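Local coordinates for COG1633: Uncharacterized conserved protein (Magnetospirillum magnetotacticum, PDB 2OH3) that is of uncharacterised function but belongs to the rubrerythrin family of the ferritin clan and binds a zinc ion within a four-helix bundle, at residues Glu17-Met31 against Ala40-Gly54. Sequence-based numbering, arbitrary orientation.
Sequences ETEAAERYVELADMM and ATVFRDMARFSTLHG. With IMD (imidazole), chain C.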
loop_
_atom_site.group_PDB
_atom_site.type_symbol
_atom_site.label_atom_id
_atom_site.label_comp_id
_atom_site.label_asym_id
_atom_site.label_seq_id
_atom_site.Cartn_x
_atom_site.Cartn_y
_atom_site.Cartn_z
ATOM N N GLU A 17 -3.308 -12.699 0.196
ATOM C CA GLU A 17 -4.359 -12.989 1.166
ATOM C C GLU A 17 -4.272 -12.188 2.454
ATOM O O GLU A 17 -5.284 -11.723 2.953
ATOM C CB GLU A 17 -4.356 -14.490 1.515
ATOM C CG GLU A 17 -4.867 -15.362 0.360
ATOM C CD GLU A 17 -6.301 -14.970 -0.056
ATOM O OE1 GLU A 17 -6.926 -14.208 0.727
ATOM O OE2 GLU A 17 -6.788 -15.368 -1.148
ATOM N N THR A 18 -3.089 -12.029 3.010
ATOM C CA THR A 18 -2.911 -11.118 4.126
ATOM C C THR A 18 -3.394 -9.696 3.755
ATOM O O THR A 18 -4.140 -9.046 4.503
ATOM C CB THR A 18 -1.426 -11.110 4.557
ATOM O OG1 THR A 18 -1.040 -12.453 4.867
ATOM C CG2 THR A 18 -1.197 -10.254 5.781
ATOM N N GLU A 19 -2.991 -9.243 2.575
ATOM C CA GLU A 19 -3.417 -7.955 2.084
ATOM C C GLU A 19 -4.939 -7.922 1.936
ATOM O O GLU A 19 -5.555 -7.019 2.441
ATOM C CB GLU A 19 -2.703 -7.597 0.767
ATOM C CG GLU A 19 -3.243 -6.342 0.092
ATOM C CD GLU A 19 -2.776 -5.025 0.722
ATOM O OE1 GLU A 19 -2.150 -5.021 1.793
ATOM O OE2 GLU A 19 -3.003 -3.944 0.115
ATOM N N ALA A 20 -5.546 -8.892 1.257
ATOM C CA ALA A 20 -7.000 -8.899 1.067
ATOM C C ALA A 20 -7.767 -8.847 2.383
ATOM O O ALA A 20 -8.714 -8.086 2.522
ATOM C CB ALA A 20 -7.448 -10.084 0.264
ATOM N N ALA A 21 -7.378 -9.655 3.354
ATOM C CA ALA A 21 -8.028 -9.609 4.647
ATOM C C ALA A 21 -8.039 -8.230 5.276
ATOM O O ALA A 21 -9.057 -7.834 5.827
ATOM C CB ALA A 21 -7.393 -10.596 5.622
ATOM N N GLU A 22 -6.902 -7.549 5.291
ATOM C CA GLU A 22 -6.822 -6.205 5.829
ATOM C C GLU A 22 -7.657 -5.206 5.067
ATOM O O GLU A 22 -8.267 -4.335 5.664
ATOM C CB GLU A 22 -5.386 -5.667 5.771
ATOM C CG GLU A 22 -4.479 -6.250 6.797
ATOM C CD GLU A 22 -3.030 -5.855 6.554
ATOM O OE1 GLU A 22 -2.797 -4.763 5.938
ATOM O OE2 GLU A 22 -2.152 -6.642 7.014
ATOM N N ARG A 23 -7.625 -5.283 3.750
ATOM C CA ARG A 23 -8.315 -4.288 2.922
ATOM C C ARG A 23 -9.839 -4.427 2.998
ATOM O O ARG A 23 -10.574 -3.436 2.997
ATOM C CB ARG A 23 -7.911 -4.414 1.473
ATOM C CG ARG A 23 -6.435 -4.108 1.130
ATOM C CD ARG A 23 -6.068 -2.660 1.173
ATOM N NE ARG A 23 -6.078 -2.117 2.520
ATOM C CZ ARG A 23 -5.281 -2.466 3.524
ATOM N NH1 ARG A 23 -4.326 -3.364 3.399
ATOM N NH2 ARG A 23 -5.434 -1.877 4.696
ATOM N N TYR A 24 -10.294 -5.669 2.959
ATOM C CA TYR A 24 -11.715 -5.987 3.190
ATOM C C TYR A 24 -12.263 -5.665 4.572
ATOM O O TYR A 24 -13.385 -5.221 4.653
ATOM C CB TYR A 24 -11.992 -7.428 2.836
ATOM C CG TYR A 24 -12.156 -7.667 1.347
ATOM C CD1 TYR A 24 -13.178 -7.046 0.648
ATOM C CD2 TYR A 24 -11.345 -8.553 0.666
ATOM C CE1 TYR A 24 -13.354 -7.245 -0.702
ATOM C CE2 TYR A 24 -11.547 -8.817 -0.681
ATOM C CZ TYR A 24 -12.538 -8.113 -1.365
ATOM O OH TYR A 24 -12.787 -8.310 -2.691
ATOM N N VAL A 25 -11.512 -5.907 5.662
ATOM C CA VAL A 25 -11.960 -5.484 6.974
ATOM C C VAL A 25 -12.175 -3.994 6.979
ATOM O O VAL A 25 -13.183 -3.490 7.468
ATOM C CB VAL A 25 -10.977 -5.876 8.068
ATOM C CG1 VAL A 25 -11.297 -5.167 9.366
ATOM C CG2 VAL A 25 -11.023 -7.397 8.288
ATOM N N GLU A 26 -11.225 -3.282 6.398
ATOM C CA GLU A 26 -11.248 -1.829 6.280
ATOM C C GLU A 26 -12.475 -1.341 5.509
ATOM O O GLU A 26 -13.192 -0.458 5.972
ATOM C CB GLU A 26 -9.906 -1.422 5.642
ATOM C CG GLU A 26 -9.645 -0.025 5.446
ATOM C CD GLU A 26 -8.172 0.191 5.029
ATOM O OE1 GLU A 26 -7.856 -0.034 3.842
ATOM O OE2 GLU A 26 -7.336 0.558 5.897
ATOM N N LEU A 27 -12.744 -1.954 4.365
ATOM C CA LEU A 27 -13.933 -1.617 3.601
ATOM C C LEU A 27 -15.234 -1.992 4.338
ATOM O O LEU A 27 -16.202 -1.222 4.296
ATOM C CB LEU A 27 -13.909 -2.266 2.195
ATOM C CG LEU A 27 -12.836 -1.854 1.177
ATOM C CD1 LEU A 27 -12.916 -2.797 0.001
ATOM C CD2 LEU A 27 -12.989 -0.414 0.722
ATOM N N ALA A 28 -15.249 -3.145 5.012
ATOM C CA ALA A 28 -16.403 -3.551 5.820
ATOM C C ALA A 28 -16.704 -2.477 6.868
ATOM O O ALA A 28 -17.830 -2.047 7.033
ATOM C CB ALA A 28 -16.116 -4.881 6.508
ATOM N N ASP A 29 -15.657 -2.039 7.553
ATOM C CA ASP A 29 -15.773 -1.060 8.616
ATOM C C ASP A 29 -16.381 0.221 8.108
ATOM O O ASP A 29 -17.199 0.846 8.801
ATOM C CB ASP A 29 -14.404 -0.766 9.246
ATOM C CG ASP A 29 -13.954 -1.851 10.209
ATOM O OD1 ASP A 29 -14.722 -2.765 10.536
ATOM O OD2 ASP A 29 -12.804 -1.810 10.647
HETATM N N MSE A 30 -15.951 0.634 6.919
HETATM C CA MSE A 30 -16.464 1.860 6.343
HETATM C C MSE A 30 -17.899 1.733 5.886
HETATM O O MSE A 30 -18.687 2.681 6.048
HETATM C CB MSE A 30 -15.626 2.303 5.176
HETATM C CG MSE A 30 -14.554 3.226 5.600
HETATM SE SE MSE A 30 -13.965 4.121 4.057
HETATM C CE MSE A 30 -13.156 2.568 3.368
HETATM N N MSE A 31 -18.255 0.574 5.334
HETATM C CA MSE A 31 -19.635 0.350 4.927
HETATM C C MSE A 31 -20.550 0.396 6.153
HETATM O O MSE A 31 -21.583 1.070 6.145
HETATM C CB MSE A 31 -19.779 -0.982 4.189
HETATM C CG MSE A 31 -19.108 -1.040 2.797
HETATM SE SE MSE A 31 -19.645 0.362 1.593
HETATM C CE MSE A 31 -18.187 1.460 1.795
ATOM N N ALA A 40 -21.346 -4.052 3.639
ATOM C CA ALA A 40 -20.402 -4.384 4.718
ATOM C C ALA A 40 -20.266 -5.874 4.842
ATOM O O ALA A 40 -19.165 -6.366 4.965
ATOM C CB ALA A 40 -20.869 -3.808 6.018
ATOM N N THR A 41 -21.404 -6.584 4.816
ATOM C CA THR A 41 -21.444 -8.048 4.903
ATOM C C THR A 41 -20.786 -8.773 3.709
ATOM O O THR A 41 -20.102 -9.780 3.918
ATOM C CB THR A 41 -22.877 -8.545 5.180
ATOM O OG1 THR A 41 -23.403 -7.833 6.310
ATOM C CG2 THR A 41 -22.884 -10.013 5.509
ATOM N N VAL A 42 -20.916 -8.252 2.480
ATOM C CA VAL A 42 -20.182 -8.803 1.353
ATOM C C VAL A 42 -18.673 -8.788 1.672
ATOM O O VAL A 42 -17.949 -9.764 1.418
ATOM C CB VAL A 42 -20.432 -7.969 0.029
ATOM C CG1 VAL A 42 -19.403 -8.288 -1.031
ATOM C CG2 VAL A 42 -21.831 -8.203 -0.519
ATOM N N PHE A 43 -18.205 -7.669 2.207
ATOM C CA PHE A 43 -16.793 -7.505 2.584
ATOM C C PHE A 43 -16.357 -8.304 3.842
ATOM O O PHE A 43 -15.192 -8.727 3.941
ATOM C CB PHE A 43 -16.473 -6.029 2.802
ATOM C CG PHE A 43 -16.663 -5.159 1.575
ATOM C CD1 PHE A 43 -16.441 -5.650 0.315
ATOM C CD2 PHE A 43 -17.019 -3.816 1.707
ATOM C CE1 PHE A 43 -16.605 -4.848 -0.772
ATOM C CE2 PHE A 43 -17.220 -3.030 0.597
ATOM C CZ PHE A 43 -17.004 -3.534 -0.614
ATOM N N ARG A 44 -17.267 -8.527 4.775
ATOM C CA ARG A 44 -16.921 -9.439 5.864
ATOM C C ARG A 44 -16.719 -10.859 5.337
ATOM O O ARG A 44 -15.816 -11.569 5.780
ATOM C CB ARG A 44 -17.952 -9.430 6.977
ATOM C CG ARG A 44 -18.097 -8.130 7.629
ATOM C CD ARG A 44 -16.988 -7.796 8.602
ATOM N NE ARG A 44 -17.377 -6.532 9.203
ATOM C CZ ARG A 44 -16.563 -5.577 9.626
ATOM N NH1 ARG A 44 -15.228 -5.731 9.581
ATOM N NH2 ARG A 44 -17.122 -4.458 10.103
ATOM N N ASP A 45 -17.545 -11.262 4.381
ATOM C CA ASP A 45 -17.511 -12.604 3.815
ATOM C C ASP A 45 -16.161 -12.813 3.137
ATOM O O ASP A 45 -15.468 -13.823 3.343
ATOM C CB ASP A 45 -18.673 -12.739 2.839
ATOM C CG ASP A 45 -18.855 -14.150 2.279
ATOM O OD1 ASP A 45 -18.777 -15.155 3.027
ATOM O OD2 ASP A 45 -19.119 -14.234 1.055
HETATM N N MSE A 46 -15.771 -11.817 2.367
HETATM C CA MSE A 46 -14.506 -11.838 1.646
HETATM C C MSE A 46 -13.305 -11.865 2.592
HETATM O O MSE A 46 -12.337 -12.573 2.322
HETATM C CB MSE A 46 -14.407 -10.633 0.703
HETATM C CG MSE A 46 -15.343 -10.571 -0.561
HETATM SE SE MSE A 46 -15.057 -12.081 -1.824
HETATM C CE MSE A 46 -13.525 -12.047 -1.986
ATOM N N ALA A 47 -13.357 -11.083 3.667
ATOM C CA ALA A 47 -12.273 -11.027 4.631
ATOM C C ALA A 47 -12.155 -12.406 5.289
ATOM O O ALA A 47 -11.067 -12.843 5.628
ATOM C CB ALA A 47 -12.537 -9.974 5.698
ATOM N N ARG A 48 -13.291 -13.049 5.491
ATOM C CA ARG A 48 -13.287 -14.373 6.110
ATOM C C ARG A 48 -12.721 -15.419 5.180
ATOM O O ARG A 48 -12.001 -16.294 5.621
ATOM C CB ARG A 48 -14.691 -14.756 6.581
ATOM C CG ARG A 48 -14.770 -16.150 7.195
ATOM C CD ARG A 48 -13.993 -16.214 8.455
ATOM N NE ARG A 48 -14.075 -17.553 9.031
ATOM C CZ ARG A 48 -13.145 -18.094 9.814
ATOM N NH1 ARG A 48 -12.032 -17.417 10.130
ATOM N NH2 ARG A 48 -13.324 -19.332 10.279
ATOM N N PHE A 49 -13.053 -15.340 3.889
ATOM C CA PHE A 49 -12.471 -16.226 2.902
ATOM C C PHE A 49 -10.936 -16.047 2.938
ATOM O O PHE A 49 -10.184 -17.050 2.887
ATOM C CB PHE A 49 -13.029 -15.938 1.487
ATOM C CG PHE A 49 -12.265 -16.640 0.390
ATOM C CD1 PHE A 49 -11.083 -16.107 -0.107
ATOM C CD2 PHE A 49 -12.701 -17.845 -0.113
ATOM C CE1 PHE A 49 -10.351 -16.763 -1.122
ATOM C CE2 PHE A 49 -11.961 -18.522 -1.116
ATOM C CZ PHE A 49 -10.794 -17.967 -1.617
ATOM N N SER A 50 -10.456 -14.792 3.011
ATOM C CA SER A 50 -9.003 -14.551 3.062
ATOM C C SER A 50 -8.320 -15.306 4.191
ATOM O O SER A 50 -7.316 -15.935 3.983
ATOM C CB SER A 50 -8.666 -13.088 3.249
ATOM O OG SER A 50 -7.290 -12.975 3.545
ATOM N N THR A 51 -8.862 -15.206 5.386
ATOM C CA THR A 51 -8.329 -15.880 6.537
ATOM C C THR A 51 -8.262 -17.382 6.345
ATOM O O THR A 51 -7.232 -17.997 6.641
ATOM C CB THR A 51 -9.187 -15.560 7.744
ATOM O OG1 THR A 51 -9.156 -14.143 7.927
ATOM C CG2 THR A 51 -8.691 -16.268 8.965
ATOM N N LEU A 52 -9.360 -17.965 5.867
ATOM C CA LEU A 52 -9.447 -19.406 5.651
ATOM C C LEU A 52 -8.467 -19.895 4.602
ATOM O O LEU A 52 -7.735 -20.865 4.812
ATOM C CB LEU A 52 -10.873 -19.799 5.253
ATOM C CG LEU A 52 -11.916 -19.683 6.357
ATOM C CD1 LEU A 52 -13.277 -19.971 5.792
ATOM C CD2 LEU A 52 -11.613 -20.645 7.498
ATOM N N HIS A 53 -8.453 -19.200 3.478
ATOM C CA HIS A 53 -7.557 -19.487 2.375
ATOM C C HIS A 53 -6.082 -19.231 2.715
ATOM O O HIS A 53 -5.207 -20.052 2.433
ATOM C CB HIS A 53 -7.942 -18.639 1.130
ATOM C CG HIS A 53 -7.430 -19.211 -0.153
ATOM N ND1 HIS A 53 -6.662 -18.495 -1.052
ATOM C CD2 HIS A 53 -7.544 -20.466 -0.667
ATOM C CE1 HIS A 53 -6.340 -19.281 -2.070
ATOM N NE2 HIS A 53 -6.865 -20.477 -1.864
ATOM N N GLY A 54 -5.817 -18.079 3.305
ATOM C CA GLY A 54 -4.499 -17.783 3.827
ATOM C C GLY A 54 -3.980 -18.864 4.746
ATOM O O GLY A 54 -2.791 -19.179 4.706
HETATM N N1 IMD C . -10.470 -12.755 -2.309
HETATM C C2 IMD C . -9.347 -13.435 -2.070
HETATM N N3 IMD C . -9.099 -13.343 -0.710
HETATM C C4 IMD C . -10.057 -12.615 -0.142
HETATM C C5 IMD C . -10.925 -12.252 -1.135
#
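In the antiparallel helical hairpin that opens the rubrerythrin-like four-helix bundle, Tyr24 CD1 meets Phe43 CD1 at 3.6 Å, the ring planes oblique, between helices 6-33 and 37-61, whose segment axes approach to 7.9 Å with N-to-C directions 161° apart. Tyr24 lays one ring face on Met46, a selenomethionine: CB of Met46 stands 3.5 Å from the centroid of the Tyr24 ring, almost on its normal, a CH-pi contact. The tyrosine suits this place because its flat ring packs while its OH is hydrogen-bonded to Glu105, a zinc ligand. Phe43 is a knob among Tyr24, Leu27, Ala28 and Met31; Leu27 CB lies over its face and Met31 CG at its edge. Small residues let the backbones close in, with Ala28 CA 4.2 Å from Ala40 CA. The ferritin-like bundle holds its metal between the helices, the Met46 side chain about 4 Å from the zinc ion. Glu17, bent at chi2 (-58°), is a knob among Phe49, Ser50, His53 and Gly54, its CB against the glycine, which leaves room. His53 ND1 donates to Glu17 OE2 (3.1 Å) from above the carboxylate plane; an imidazole, probably from the crystallisation liquor, gives N3-H to Glu17 OE1. On the outer flank, Arg44 spreads its guanidinium over the Ala28 methyl and sends NH1 and NH2 to Asp29 OD1, a salt bridge.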